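Local coordinates for protein 30kLP (Treponema pallidum, PDB 3K8G) that might take part in ligand transport, alters membrane permeability at acidic pH and, in non-lipidated form, makes lipid vesicles more permeable, at residues A19-Y24 against V162-K167; P146-K151 against E190-A195; H171-L176 against Y202-Q207; V15-D20 against D141-P146; S65-L70 against C119-S124. All blocks are in the same frame, centred on the assembly; numbering follows the deposited sequence.

Interaction 1: A19-Y24 against V162-K167; sequences ADVYLY and VALYIK
Tyr-22 and Tyr-165 form a hydrogen-bonded antiparallel pair, and so do Tyr-24 and Ala-163. Four backbone bonds join these pairs, as in Tyr-165 N to Tyr-22 O at 2.9 Å. One more, from Lys-167 N to Asp-20 O, continues them past the strand ends. The aliphatic carbons of Lys-167 run past the carbonyl of Ala-19, and NZ donates to Ala-19 O at 2.8 Å. NZ also lies at the edge of the Tyr-22 ring. Ala-19 CB lies over one face of that ring, toward its rim, and the ring OH bonds Gly-16 O and accepts from Ala-19 N. On the face of Val-21, Leu-23, Leu-164 and Ile-166 the contacts are between aliphatic side chains. Val-21 CG1, anti to its backbone N (chi1 179°), lies 4.0 Å from Ile-166 CG1. Leu-164 CD2 is 4.1 Å from Leu-23 CD2. Against the next strand, 54-62, Asp-20 and Val-21 both face Phe-61, a classic beta bulge. The whole is an antiparallel strand pair in the middle of the U-shaped beta-half-barrel.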
# COMPACT_ATOMS: atom_id res chain seq x y z
N ALA A 19 2.24 -4.11 -10.83
CA ALA A 19 1.09 -3.91 -9.96
C ALA A 19 0.24 -2.69 -10.47
O ALA A 19 0.78 -1.77 -11.10
CB ALA A 19 1.56 -3.66 -8.46
N ASP A 20 -1.03 -2.66 -10.15
CA ASP A 20 -1.86 -1.48 -10.43
C ASP A 20 -1.67 -0.35 -9.42
O ASP A 20 -1.85 0.84 -9.77
CB ASP A 20 -3.30 -1.92 -10.45
CG ASP A 20 -3.53 -2.93 -11.54
OD1 ASP A 20 -3.73 -2.48 -12.66
OD2 ASP A 20 -3.44 -4.16 -11.30
N VAL A 21 -1.36 -0.70 -8.16
CA VAL A 21 -1.11 0.30 -7.08
C VAL A 21 0.09 -0.14 -6.25
O VAL A 21 0.18 -1.32 -5.93
CB VAL A 21 -2.32 0.45 -6.10
CG1 VAL A 21 -2.03 1.48 -5.00
CG2 VAL A 21 -3.61 0.81 -6.86
N TYR A 22 1.02 0.79 -5.98
CA TYR A 22 2.10 0.52 -5.05
C TYR A 22 1.84 1.39 -3.83
O TYR A 22 1.37 2.52 -3.97
CB TYR A 22 3.49 0.86 -5.66
CG TYR A 22 3.90 -0.22 -6.64
CD1 TYR A 22 4.49 -1.42 -6.19
CD2 TYR A 22 3.66 -0.04 -8.01
CE1 TYR A 22 4.86 -2.43 -7.13
CE2 TYR A 22 4.01 -1.09 -8.95
CZ TYR A 22 4.61 -2.23 -8.49
OH TYR A 22 4.88 -3.23 -9.39
N LEU A 23 2.18 0.85 -2.65
CA LEU A 23 1.89 1.54 -1.38
C LEU A 23 3.09 1.46 -0.46
O LEU A 23 3.82 0.48 -0.44
CB LEU A 23 0.69 0.89 -0.66
CG LEU A 23 -0.60 0.70 -1.46
CD1 LEU A 23 -0.56 -0.68 -2.22
CD2 LEU A 23 -1.83 0.74 -0.50
N TYR A 24 3.32 2.52 0.30
CA TYR A 24 4.31 2.46 1.34
C TYR A 24 3.75 3.16 2.59
O TYR A 24 3.32 4.32 2.51
CB TYR A 24 5.61 3.13 0.85
CG TYR A 24 6.57 3.38 1.97
CD1 TYR A 24 7.33 2.35 2.51
CD2 TYR A 24 6.72 4.66 2.50
CE1 TYR A 24 8.24 2.60 3.59
CE2 TYR A 24 7.60 4.93 3.58
CZ TYR A 24 8.36 3.91 4.09
OH TYR A 24 9.22 4.20 5.13
N VAL A 162 2.86 8.57 4.12
CA VAL A 162 2.30 7.43 3.40
C VAL A 162 2.38 7.77 1.90
O VAL A 162 2.04 8.88 1.50
CB VAL A 162 0.83 7.20 3.81
CG1 VAL A 162 0.14 6.07 2.96
CG2 VAL A 162 0.72 6.88 5.30
N ALA A 163 2.88 6.83 1.08
CA ALA A 163 3.04 7.09 -0.37
C ALA A 163 2.22 6.10 -1.20
O ALA A 163 2.22 4.90 -0.91
CB ALA A 163 4.56 7.02 -0.76
N LEU A 164 1.52 6.58 -2.24
CA LEU A 164 0.85 5.66 -3.14
C LEU A 164 1.24 6.02 -4.55
O LEU A 164 1.38 7.21 -4.87
CB LEU A 164 -0.68 5.71 -3.00
CG LEU A 164 -1.27 4.88 -1.84
CD1 LEU A 164 -1.34 5.73 -0.61
CD2 LEU A 164 -2.66 4.38 -2.23
N TYR A 165 1.44 5.00 -5.38
CA TYR A 165 1.60 5.24 -6.80
C TYR A 165 0.53 4.45 -7.54
O TYR A 165 0.47 3.21 -7.41
CB TYR A 165 2.99 4.81 -7.24
CG TYR A 165 3.19 5.03 -8.75
CD1 TYR A 165 3.03 6.29 -9.28
CD2 TYR A 165 3.58 3.98 -9.61
CE1 TYR A 165 3.21 6.53 -10.64
CE2 TYR A 165 3.78 4.24 -10.98
CZ TYR A 165 3.59 5.53 -11.47
OH TYR A 165 3.76 5.87 -12.81
N ILE A 166 -0.28 5.13 -8.34
CA ILE A 166 -1.52 4.48 -8.84
C ILE A 166 -1.51 4.64 -10.35
O ILE A 166 -1.52 5.77 -10.83
CB ILE A 166 -2.76 5.17 -8.22
CG1 ILE A 166 -2.70 5.07 -6.69
CG2 ILE A 166 -4.12 4.63 -8.85
CD1 ILE A 166 -3.01 6.41 -5.97
N LYS A 167 -1.43 3.52 -11.09
CA LYS A 167 -1.33 3.59 -12.54
C LYS A 167 -2.60 4.20 -13.14
O LYS A 167 -2.50 5.00 -14.06
CB LYS A 167 -1.02 2.20 -13.15
CG LYS A 167 0.30 1.61 -12.58
CD LYS A 167 0.95 0.52 -13.44
CE LYS A 167 2.38 0.17 -12.89
NZ LYS A 167 2.79 -1.29 -13.01

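Interaction 2: P146-K151 against E190-A195; sequences PPRFEK and ELYLTA
Arg-148 has CG anti to its backbone N (chi1 179°) and is extended from CG to NE, while Tyr-192 has CG beside its own backbone N (chi1 -54°). The two side chains slide past each other in opposite directions. CB of Arg-148 begins near the phenol end, 3.6 Å from Tyr-192 OH. CD sits over the ring centre in a CH-pi contact, 3.6 Å from the centroid. The guanidinium ends beyond, its centre over Tyr-192 CB. It lies nearly flat on the ring, the planes 12° apart, and this also makes an off-centre cation-pi contact. Arg-148 NE forms a salt bridge with Glu-152. NH2 hydrogen-bonds a bound methylpentanediol, probably from the crystallisation liquor.

Tyr-192 OH donates to Glu-190 OE1 at 2.5 Å, meeting it on the anti side of the carboxylate. This bond lies within the strand and fixes the phenol end. A water bridges the segments: it accepts from Arg-148 N and donates to the same OE1 at 2.6 Å. Pro-146, at the N-cap position of helix 147-153, packs its ring on this acid, with CB 3.6 Å from Glu-190 CD. The helix start thus meets strand 189-196 through one bridging water, the proline ring and the arginine laid over the phenol. Two donors grip OE1, which would probably steady a negative charge there.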
# COMPACT_ATOMS: atom_id res chain seq x y z
N PRO A 146 8.04 6.48 -9.00
CA PRO A 146 8.46 7.87 -9.16
C PRO A 146 9.46 8.30 -8.07
O PRO A 146 9.54 7.65 -7.05
CB PRO A 146 7.17 8.68 -9.05
CG PRO A 146 6.17 7.80 -8.44
CD PRO A 146 6.60 6.34 -8.68
N PRO A 147 10.22 9.38 -8.31
CA PRO A 147 11.29 9.72 -7.38
C PRO A 147 10.90 9.95 -5.93
O PRO A 147 11.62 9.50 -5.04
CB PRO A 147 11.91 10.98 -7.98
CG PRO A 147 11.52 10.95 -9.41
CD PRO A 147 10.17 10.29 -9.47
N ARG A 148 9.79 10.64 -5.65
CA ARG A 148 9.44 10.88 -4.23
C ARG A 148 8.97 9.59 -3.55
O ARG A 148 9.20 9.36 -2.37
CB ARG A 148 8.36 11.99 -4.08
CG ARG A 148 7.98 12.22 -2.64
CD ARG A 148 7.05 13.42 -2.45
NE ARG A 148 6.80 13.59 -1.03
CZ ARG A 148 5.96 14.50 -0.55
NH1 ARG A 148 5.30 15.30 -1.38
NH2 ARG A 148 5.76 14.59 0.75
N PHE A 149 8.29 8.74 -4.31
CA PHE A 149 7.89 7.44 -3.75
C PHE A 149 9.17 6.65 -3.33
O PHE A 149 9.28 6.13 -2.19
CB PHE A 149 7.06 6.67 -4.78
CG PHE A 149 6.48 5.38 -4.23
CD1 PHE A 149 5.13 5.32 -3.89
CD2 PHE A 149 7.29 4.25 -4.07
CE1 PHE A 149 4.57 4.11 -3.40
CE2 PHE A 149 6.78 3.05 -3.55
CZ PHE A 149 5.40 2.98 -3.21
N GLU A 150 10.13 6.57 -4.25
CA GLU A 150 11.45 5.94 -3.94
C GLU A 150 12.10 6.55 -2.69
O GLU A 150 12.58 5.83 -1.81
CB GLU A 150 12.44 6.10 -5.11
CG GLU A 150 12.06 5.33 -6.37
CD GLU A 150 12.27 3.78 -6.30
OE1 GLU A 150 12.09 3.14 -7.35
OE2 GLU A 150 12.63 3.22 -5.24
N LYS A 151 12.10 7.89 -2.63
CA LYS A 151 12.62 8.60 -1.45
C LYS A 151 11.90 8.21 -0.14
O LYS A 151 12.56 7.86 0.86
CB LYS A 151 12.61 10.13 -1.65
CG LYS A 151 13.27 10.91 -0.49
CD LYS A 151 14.70 10.37 -0.22
CE LYS A 151 15.56 11.31 0.65
NZ LYS A 151 16.88 10.67 1.02
N GLU A 190 0.45 10.18 -8.38
CA GLU A 190 1.31 10.02 -7.18
C GLU A 190 0.54 10.68 -6.04
O GLU A 190 0.02 11.78 -6.21
CB GLU A 190 2.60 10.82 -7.36
CG GLU A 190 3.54 10.33 -8.41
CD GLU A 190 4.77 11.25 -8.51
OE1 GLU A 190 5.42 11.48 -7.49
OE2 GLU A 190 5.07 11.72 -9.61
N LEU A 191 0.52 10.06 -4.86
CA LEU A 191 -0.23 10.60 -3.73
C LEU A 191 0.57 10.44 -2.47
O LEU A 191 1.00 9.32 -2.15
CB LEU A 191 -1.57 9.84 -3.60
CG LEU A 191 -2.48 10.11 -2.41
CD1 LEU A 191 -2.95 11.58 -2.46
CD2 LEU A 191 -3.65 9.13 -2.43
N TYR A 192 0.73 11.54 -1.72
CA TYR A 192 1.57 11.55 -0.49
C TYR A 192 0.74 12.16 0.64
O TYR A 192 0.22 13.27 0.46
CB TYR A 192 2.87 12.35 -0.72
CG TYR A 192 3.60 11.81 -1.94
CD1 TYR A 192 4.35 10.62 -1.85
CD2 TYR A 192 3.50 12.44 -3.18
CE1 TYR A 192 5.01 10.09 -3.00
CE2 TYR A 192 4.16 11.90 -4.33
CZ TYR A 192 4.89 10.72 -4.20
OH TYR A 192 5.53 10.17 -5.32
N LEU A 193 0.57 11.41 1.73
CA LEU A 193 -0.35 11.80 2.82
C LEU A 193 0.37 11.82 4.16
O LEU A 193 1.29 11.03 4.39
CB LEU A 193 -1.56 10.84 2.91
CG LEU A 193 -2.24 10.42 1.59
CD1 LEU A 193 -1.79 9.03 1.11
CD2 LEU A 193 -3.78 10.47 1.66
N THR A 194 -0.09 12.70 5.06
CA THR A 194 0.51 12.72 6.39
C THR A 194 -0.60 13.00 7.42
O THR A 194 -1.52 13.79 7.17
CB THR A 194 1.69 13.74 6.45
OG1 THR A 194 2.51 13.48 7.60
CG2 THR A 194 1.19 15.16 6.49
N ALA A 195 -0.56 12.28 8.53
CA ALA A 195 -1.67 12.29 9.48
C ALA A 195 -1.69 13.62 10.22
O ALA A 195 -0.63 14.13 10.60
CB ALA A 195 -1.53 11.15 10.45
O HOH W 1 7.98 12.00 -7.69

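Interaction 3: H171-L176 against Y202-Q207; sequences HFITKL and YTLSLQ
Helix 169-176, proposed to be amphipathic, packs here on strand 199-207 of the beta-half-barrel through Ile-173 and Leu-176 against Tyr-202, Leu-204 and Leu-206. This is wholly apolar helix-on-sheet packing. The axes of the two segments come no closer than 10.9 Å, so only side chains bridge the gap. The cavity opens when amphipathic helices 2, 3 and 9 move away from helices 7 and 8. This helix is helix 7, and its packing is consistent with its staying on the sheet.

Ile-173 and Leu-176 are three positions apart on the helix and both point toward the strand. Leu-204 CG stands between the backbone N and the carbonyl carbon (chi1 67°), the crowded position. Its CD2 touches both helix residues. Ile-173 crosses it at about a right angle, with CD1 at 3.8 Å from Leu-204 CD2. Ile-173 CG1 also makes a looser contact with Leu-206 CD2.

Leu-191 and Ile-243 of neighbouring strands add to the packing. Leu-176 reaches Leu-204 tip to tip, CD2 to CD2 at 3.5 Å. The same Leu-176 CD2 lies over one face of the Tyr-202 ring, offset toward the rim, 4.3 Å from CE2.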
# COMPACT_ATOMS: atom_id res chain seq x y z
N HIS A 171 -9.40 6.76 -12.36
CA HIS A 171 -10.31 5.97 -11.51
C HIS A 171 -10.18 6.27 -10.01
O HIS A 171 -11.18 6.37 -9.30
CB HIS A 171 -10.07 4.48 -11.80
CG HIS A 171 -11.13 3.56 -11.26
ND1 HIS A 171 -10.97 2.85 -10.09
CD2 HIS A 171 -12.34 3.22 -11.76
CE1 HIS A 171 -12.06 2.13 -9.88
NE2 HIS A 171 -12.90 2.33 -10.88
N PHE A 172 -8.96 6.46 -9.53
CA PHE A 172 -8.72 6.67 -8.09
C PHE A 172 -9.14 8.07 -7.60
O PHE A 172 -9.63 8.22 -6.46
CB PHE A 172 -7.24 6.43 -7.76
CG PHE A 172 -6.96 6.16 -6.31
CD1 PHE A 172 -7.05 4.87 -5.80
CD2 PHE A 172 -6.59 7.18 -5.45
CE1 PHE A 172 -6.79 4.61 -4.45
CE2 PHE A 172 -6.32 6.93 -4.11
CZ PHE A 172 -6.41 5.64 -3.62
N ILE A 173 -8.94 9.08 -8.45
CA ILE A 173 -9.25 10.48 -8.11
C ILE A 173 -10.73 10.71 -7.76
O ILE A 173 -11.05 11.51 -6.87
CB ILE A 173 -8.80 11.48 -9.21
CG1 ILE A 173 -8.79 12.91 -8.67
CG2 ILE A 173 -9.71 11.43 -10.43
CD1 ILE A 173 -7.68 13.22 -7.72
N THR A 174 -11.62 10.01 -8.45
CA THR A 174 -13.04 10.11 -8.17
C THR A 174 -13.35 9.57 -6.77
O THR A 174 -14.14 10.18 -6.02
CB THR A 174 -13.88 9.38 -9.24
OG1 THR A 174 -13.74 7.96 -9.11
CG2 THR A 174 -13.44 9.79 -10.64
N LYS A 175 -12.70 8.46 -6.40
CA LYS A 175 -12.86 7.91 -5.05
C LYS A 175 -12.33 8.90 -4.04
O LYS A 175 -12.99 9.23 -3.05
CB LYS A 175 -12.09 6.61 -4.86
CG LYS A 175 -12.56 5.43 -5.68
CD LYS A 175 -11.46 4.35 -5.70
CE LYS A 175 -11.94 3.09 -6.41
NZ LYS A 175 -11.95 1.90 -5.51
N LEU A 176 -11.10 9.35 -4.28
CA LEU A 176 -10.41 10.17 -3.32
C LEU A 176 -11.15 11.48 -3.09
O LEU A 176 -11.20 11.98 -1.97
CB LEU A 176 -8.96 10.41 -3.75
CG LEU A 176 -8.07 11.17 -2.78
CD1 LEU A 176 -7.73 10.33 -1.55
CD2 LEU A 176 -6.81 11.60 -3.51
N TYR A 202 -2.82 15.89 2.24
CA TYR A 202 -2.12 15.24 1.10
C TYR A 202 -1.69 16.17 -0.01
O TYR A 202 -2.20 17.30 -0.12
CB TYR A 202 -2.93 14.06 0.53
CG TYR A 202 -4.24 14.46 -0.07
CD1 TYR A 202 -5.42 14.35 0.68
CD2 TYR A 202 -4.32 14.95 -1.38
CE1 TYR A 202 -6.63 14.71 0.15
CE2 TYR A 202 -5.54 15.33 -1.91
CZ TYR A 202 -6.69 15.19 -1.14
OH TYR A 202 -7.90 15.55 -1.66
N THR A 203 -0.74 15.69 -0.83
CA THR A 203 -0.39 16.34 -2.07
C THR A 203 -0.47 15.23 -3.08
O THR A 203 -0.07 14.09 -2.79
CB THR A 203 1.08 16.84 -2.14
OG1 THR A 203 1.41 17.59 -0.99
CG2 THR A 203 1.28 17.74 -3.35
N LEU A 204 -0.91 15.57 -4.27
CA LEU A 204 -0.91 14.59 -5.36
C LEU A 204 -0.54 15.26 -6.66
O LEU A 204 -0.66 16.50 -6.83
CB LEU A 204 -2.24 13.83 -5.45
CG LEU A 204 -3.53 14.57 -5.86
CD1 LEU A 204 -3.66 14.72 -7.40
CD2 LEU A 204 -4.76 13.83 -5.33
N SER A 205 -0.04 14.43 -7.58
CA SER A 205 0.19 14.84 -8.92
C SER A 205 -0.56 13.84 -9.79
O SER A 205 -0.51 12.62 -9.55
CB SER A 205 1.69 14.78 -9.18
OG SER A 205 1.98 15.19 -10.50
N LEU A 206 -1.24 14.34 -10.81
CA LEU A 206 -2.03 13.49 -11.69
C LEU A 206 -1.64 13.81 -13.13
O LEU A 206 -1.65 14.99 -13.54
CB LEU A 206 -3.54 13.73 -11.45
CG LEU A 206 -4.58 13.10 -12.38
CD1 LEU A 206 -4.60 11.57 -12.24
CD2 LEU A 206 -5.96 13.69 -12.00
N GLN A 207 -1.30 12.77 -13.88
CA GLN A 207 -0.87 12.92 -15.25
C GLN A 207 -2.11 13.24 -16.10
O GLN A 207 -3.13 12.53 -16.04
CB GLN A 207 -0.14 11.63 -15.71
CG GLN A 207 0.78 11.81 -16.93
CD GLN A 207 2.10 12.55 -16.60
OE1 GLN A 207 2.85 12.16 -15.70
NE2 GLN A 207 2.38 13.59 -17.35

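Interaction 4: V15-D20 against D141-P146; sequences VGSGAD and DRPQLP
The carboxylate of Asp-141 is the flat group that meets Gly-16 and Ser-17, in loop-to-loop packing at the surface of the half-barrel. Its OD2 accepts the backbone N-H of Ser-17 on the anti side, 16° out of the carboxylate plane. Ser-17 N to Asp-141 OD2 is 2.9 Å and nearly straight, 166° at the hydrogen. Gly-16 CA lies 3.4 Å from the same Asp-141 OD2. The Pro-143 ring approaches Ser-17 through CD, which is 3.6 Å from Ser-17 OG.

One loop links helix 11-15 to strand 21-26. The other leads from helix 130-135 to helix 147-153.

Gly-16 is the first residue to leave helix 11-15. Its positive phi (110°) turns the chain, and a CB here would be jammed against the carbonyl O of Val-15. The side chain of Tyr-22 touches Pro-143. Asp-141 is joined to Gly-13 by a backbone bond, which ties the second loop to helix 11-15.

Ser-17 OG lies anti to the carbonyl carbon, beside its backbone N, and comes 3.4 Å from Asp-141 CB. A water completes the join. It is hydrogen-bonded to Ser-17 OG at 2.7 Å and accepts the backbone N-H of Arg-142 at 2.9 Å.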
# COMPACT_ATOMS: atom_id res chain seq x y z
N VAL A 15 7.67 -7.47 -3.53
CA VAL A 15 6.21 -7.44 -3.77
C VAL A 15 5.90 -7.60 -5.28
O VAL A 15 4.83 -8.09 -5.65
CB VAL A 15 5.50 -6.20 -3.15
CG1 VAL A 15 5.75 -6.20 -1.60
CG2 VAL A 15 5.99 -4.87 -3.78
N GLY A 16 6.82 -7.19 -6.14
CA GLY A 16 6.75 -7.53 -7.56
C GLY A 16 6.43 -6.40 -8.49
O GLY A 16 5.82 -5.41 -8.10
N SER A 17 6.83 -6.59 -9.75
CA SER A 17 6.49 -5.74 -10.89
C SER A 17 5.07 -5.93 -11.40
O SER A 17 4.50 -6.99 -11.27
CB SER A 17 7.42 -6.15 -12.07
OG SER A 17 8.64 -5.54 -11.83
N GLY A 18 4.58 -4.91 -12.11
CA GLY A 18 3.33 -4.98 -12.85
C GLY A 18 2.08 -4.70 -12.02
O GLY A 18 0.98 -5.03 -12.45
N ALA A 19 2.24 -4.11 -10.83
CA ALA A 19 1.09 -3.91 -9.96
C ALA A 19 0.24 -2.69 -10.47
O ALA A 19 0.78 -1.77 -11.10
CB ALA A 19 1.56 -3.66 -8.46
N ASP A 20 -1.03 -2.66 -10.15
CA ASP A 20 -1.86 -1.48 -10.43
C ASP A 20 -1.67 -0.35 -9.42
O ASP A 20 -1.85 0.84 -9.77
CB ASP A 20 -3.30 -1.92 -10.45
CG ASP A 20 -3.53 -2.93 -11.54
OD1 ASP A 20 -3.73 -2.48 -12.66
OD2 ASP A 20 -3.44 -4.16 -11.30
N ASP A 141 12.14 -8.60 -8.65
CA ASP A 141 11.63 -7.87 -9.80
C ASP A 141 12.19 -6.44 -9.76
O ASP A 141 12.83 -6.04 -8.78
CB ASP A 141 10.10 -7.80 -9.72
CG ASP A 141 9.41 -9.05 -10.28
OD1 ASP A 141 10.12 -9.94 -10.78
OD2 ASP A 141 8.15 -9.12 -10.19
N ARG A 142 11.94 -5.67 -10.81
CA ARG A 142 12.49 -4.32 -10.95
C ARG A 142 11.38 -3.33 -11.35
O ARG A 142 11.41 -2.78 -12.46
CB ARG A 142 13.67 -4.37 -11.96
CG ARG A 142 14.63 -5.62 -11.65
CD ARG A 142 15.66 -5.97 -12.73
NE ARG A 142 16.58 -4.85 -12.87
CZ ARG A 142 17.47 -4.48 -11.94
NH1 ARG A 142 17.62 -5.22 -10.83
NH2 ARG A 142 18.21 -3.39 -12.14
N PRO A 143 10.38 -3.11 -10.46
CA PRO A 143 9.34 -2.12 -10.77
C PRO A 143 9.94 -0.70 -10.89
O PRO A 143 10.99 -0.41 -10.30
CB PRO A 143 8.42 -2.18 -9.54
CG PRO A 143 9.24 -2.72 -8.47
CD PRO A 143 10.19 -3.70 -9.11
N GLN A 144 9.27 0.15 -11.67
CA GLN A 144 9.64 1.56 -11.83
C GLN A 144 8.71 2.44 -11.02
O GLN A 144 7.49 2.33 -11.12
CB GLN A 144 9.54 1.96 -13.30
CG GLN A 144 10.42 1.14 -14.25
CD GLN A 144 9.94 1.30 -15.69
OE1 GLN A 144 8.80 0.98 -16.00
NE2 GLN A 144 10.81 1.81 -16.56
N LEU A 145 9.28 3.27 -10.15
CA LEU A 145 8.49 4.07 -9.24
C LEU A 145 8.95 5.52 -9.33
O LEU A 145 10.10 5.78 -9.64
CB LEU A 145 8.66 3.60 -7.78
CG LEU A 145 7.85 2.42 -7.19
CD1 LEU A 145 6.31 2.60 -7.42
CD2 LEU A 145 8.32 1.12 -7.76
N PRO A 146 8.04 6.48 -9.00
CA PRO A 146 8.46 7.87 -9.16
C PRO A 146 9.46 8.30 -8.07
O PRO A 146 9.54 7.65 -7.05
CB PRO A 146 7.17 8.68 -9.05
CG PRO A 146 6.17 7.80 -8.44
CD PRO A 146 6.60 6.34 -8.68
O HOH W 2 10.63 -6.81 -13.15

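Interaction 5: S65-L70 against C119-S124; sequences SKEFRL and CVIFGS
Glu-67 lies alongside Ile-121, both side chains pointing the same way. Its CB is 3.6 Å from the carbonyl oxygen of Phe-122. CG stands between the backbone N and the carbonyl carbon (chi1 54°). At the tip, OE1 is 3.9 Å from Ile-121 CG2. Arg-69 grips the carboxylate side-on with two nitrogens. NE donates to Glu-67 OE1, and NH2 donates to Glu-67 OE2 in a salt bridge of 3.0 Å. Both come from above the carboxylate plane. OE2 also accepts from Ser-65 OG at 2.6 Å through its anti lone pair. OE1 also accepts from Glu-128 N, and Arg-69 NH1 reaches Val-15 O.

On the face of Phe-68, Leu-70, Val-120 and Phe-122, the two phenylalanines lie side by side. CD2 of Phe-68 meets the edge of the Phe-122 ring, 4.2 Å from Phe-122 CD2. Leu-70 CD1 touches Val-120 CG1.

Backbone bonds join the Phe-68/Phe-122 and Leu-70/Val-120 pairs. Beyond them Ser-124 N donates to Lys-66 O, and Ser-124 OG donates to Ser-65 O at 2.9 Å. On their other side, against strand 54-62, Lys-66 and Glu-67 both face Phe-62, a G1 beta bulge. The phenylalanine face is apolar, whereas a buried acid sits beside Arg-69 and Ile-121. Its donors and the arginine would probably keep that acid ionised.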
# COMPACT_ATOMS: atom_id res chain seq x y z
N SER A 65 -5.51 -10.44 -10.74
CA SER A 65 -5.50 -11.59 -9.81
C SER A 65 -6.10 -11.25 -8.42
O SER A 65 -6.07 -12.09 -7.51
CB SER A 65 -4.06 -12.11 -9.67
OG SER A 65 -3.16 -11.02 -9.36
N LYS A 66 -6.63 -10.03 -8.28
CA LYS A 66 -7.30 -9.56 -7.03
C LYS A 66 -6.54 -9.89 -5.77
O LYS A 66 -7.01 -10.69 -4.95
CB LYS A 66 -8.74 -10.14 -6.93
CG LYS A 66 -9.69 -9.73 -8.07
CD LYS A 66 -10.74 -10.82 -8.30
CE LYS A 66 -11.68 -10.47 -9.44
NZ LYS A 66 -12.90 -9.78 -8.95
N GLU A 67 -5.37 -9.27 -5.57
CA GLU A 67 -4.54 -9.65 -4.43
C GLU A 67 -3.71 -8.47 -4.00
O GLU A 67 -3.38 -7.63 -4.84
CB GLU A 67 -3.59 -10.77 -4.83
CG GLU A 67 -2.73 -10.44 -6.07
CD GLU A 67 -1.66 -11.49 -6.38
OE1 GLU A 67 -1.04 -12.00 -5.44
OE2 GLU A 67 -1.49 -11.86 -7.54
N PHE A 68 -3.36 -8.45 -2.72
CA PHE A 68 -2.33 -7.53 -2.23
C PHE A 68 -1.13 -8.38 -1.85
O PHE A 68 -1.30 -9.48 -1.30
CB PHE A 68 -2.81 -6.83 -0.95
CG PHE A 68 -3.73 -5.67 -1.17
CD1 PHE A 68 -3.23 -4.36 -1.25
CD2 PHE A 68 -5.12 -5.85 -1.16
CE1 PHE A 68 -4.09 -3.25 -1.39
CE2 PHE A 68 -6.00 -4.73 -1.30
CZ PHE A 68 -5.47 -3.44 -1.43
N ARG A 69 0.07 -7.88 -2.13
CA ARG A 69 1.28 -8.53 -1.66
C ARG A 69 1.98 -7.51 -0.83
O ARG A 69 2.16 -6.38 -1.29
CB ARG A 69 2.18 -8.92 -2.83
CG ARG A 69 1.45 -9.85 -3.86
CD ARG A 69 2.46 -10.37 -4.91
NE ARG A 69 1.71 -10.85 -6.08
CZ ARG A 69 2.14 -10.77 -7.33
NH1 ARG A 69 3.34 -10.25 -7.61
NH2 ARG A 69 1.36 -11.22 -8.30
N LEU A 70 2.41 -7.91 0.37
CA LEU A 70 2.92 -6.95 1.34
C LEU A 70 4.23 -7.46 1.90
O LEU A 70 4.41 -8.63 2.17
CB LEU A 70 1.93 -6.76 2.52
CG LEU A 70 0.50 -6.38 2.10
CD1 LEU A 70 -0.51 -6.72 3.17
CD2 LEU A 70 0.49 -4.88 1.75
N CYS A 119 6.30 -11.43 5.01
CA CYS A 119 5.63 -11.38 3.69
C CYS A 119 4.20 -11.86 3.86
O CYS A 119 3.98 -12.91 4.47
CB CYS A 119 6.35 -12.29 2.67
SG CYS A 119 8.08 -11.81 2.37
N VAL A 120 3.25 -11.13 3.31
CA VAL A 120 1.84 -11.44 3.44
C VAL A 120 1.25 -11.31 2.06
O VAL A 120 1.53 -10.34 1.34
CB VAL A 120 1.11 -10.44 4.40
CG1 VAL A 120 -0.41 -10.64 4.39
CG2 VAL A 120 1.66 -10.55 5.80
N ILE A 121 0.46 -12.31 1.68
CA ILE A 121 -0.25 -12.24 0.43
C ILE A 121 -1.71 -12.46 0.81
O ILE A 121 -2.04 -13.47 1.45
CB ILE A 121 0.21 -13.38 -0.54
CG1 ILE A 121 1.72 -13.27 -0.82
CG2 ILE A 121 -0.65 -13.35 -1.83
CD1 ILE A 121 2.28 -14.46 -1.63
N PHE A 122 -2.55 -11.51 0.43
CA PHE A 122 -3.96 -11.53 0.79
C PHE A 122 -4.81 -11.43 -0.47
O PHE A 122 -4.54 -10.60 -1.33
CB PHE A 122 -4.29 -10.32 1.68
CG PHE A 122 -5.75 -10.08 1.84
CD1 PHE A 122 -6.49 -10.85 2.74
CD2 PHE A 122 -6.41 -9.16 1.03
CE1 PHE A 122 -7.89 -10.68 2.87
CE2 PHE A 122 -7.80 -8.97 1.15
CZ PHE A 122 -8.53 -9.73 2.06
N GLY A 123 -5.85 -12.24 -0.58
CA GLY A 123 -6.84 -11.97 -1.63
C GLY A 123 -7.58 -13.17 -2.16
O GLY A 123 -7.88 -14.09 -1.41
N SER A 124 -7.86 -13.15 -3.45
CA SER A 124 -8.65 -14.20 -4.07
C SER A 124 -7.89 -15.53 -4.19
O SER A 124 -6.68 -15.61 -3.91
CB SER A 124 -9.04 -13.74 -5.46
OG SER A 124 -7.96 -13.92 -6.35

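Interactions 1 and 5 are strand pairs of the antiparallel half-barrel, about 14 Å apart between centres, with strand 54-62 between strands 21-26 and 67-74. Interactions 2 and 3 carry on from strand 162-166 to strands 189-196 and 199-207, where helices 147-153 and 169-176 pack. Interaction 4 shares Ala-19 and Asp-20 with interaction 1 and Pro-146 with interaction 2. It touches interaction 5 through Val-15 and Arg-69. Along the chain, interaction 5 falls between the segments of interactions 1 and 4, and the segments of interactions 2 and 3 alternate. Interactions 3 and 5 lie on opposite sides of the chain's centre, their centres about 23 Å apart. Strand 21-26, between 54-62 and 162-166, links the earlier strands to the later ones.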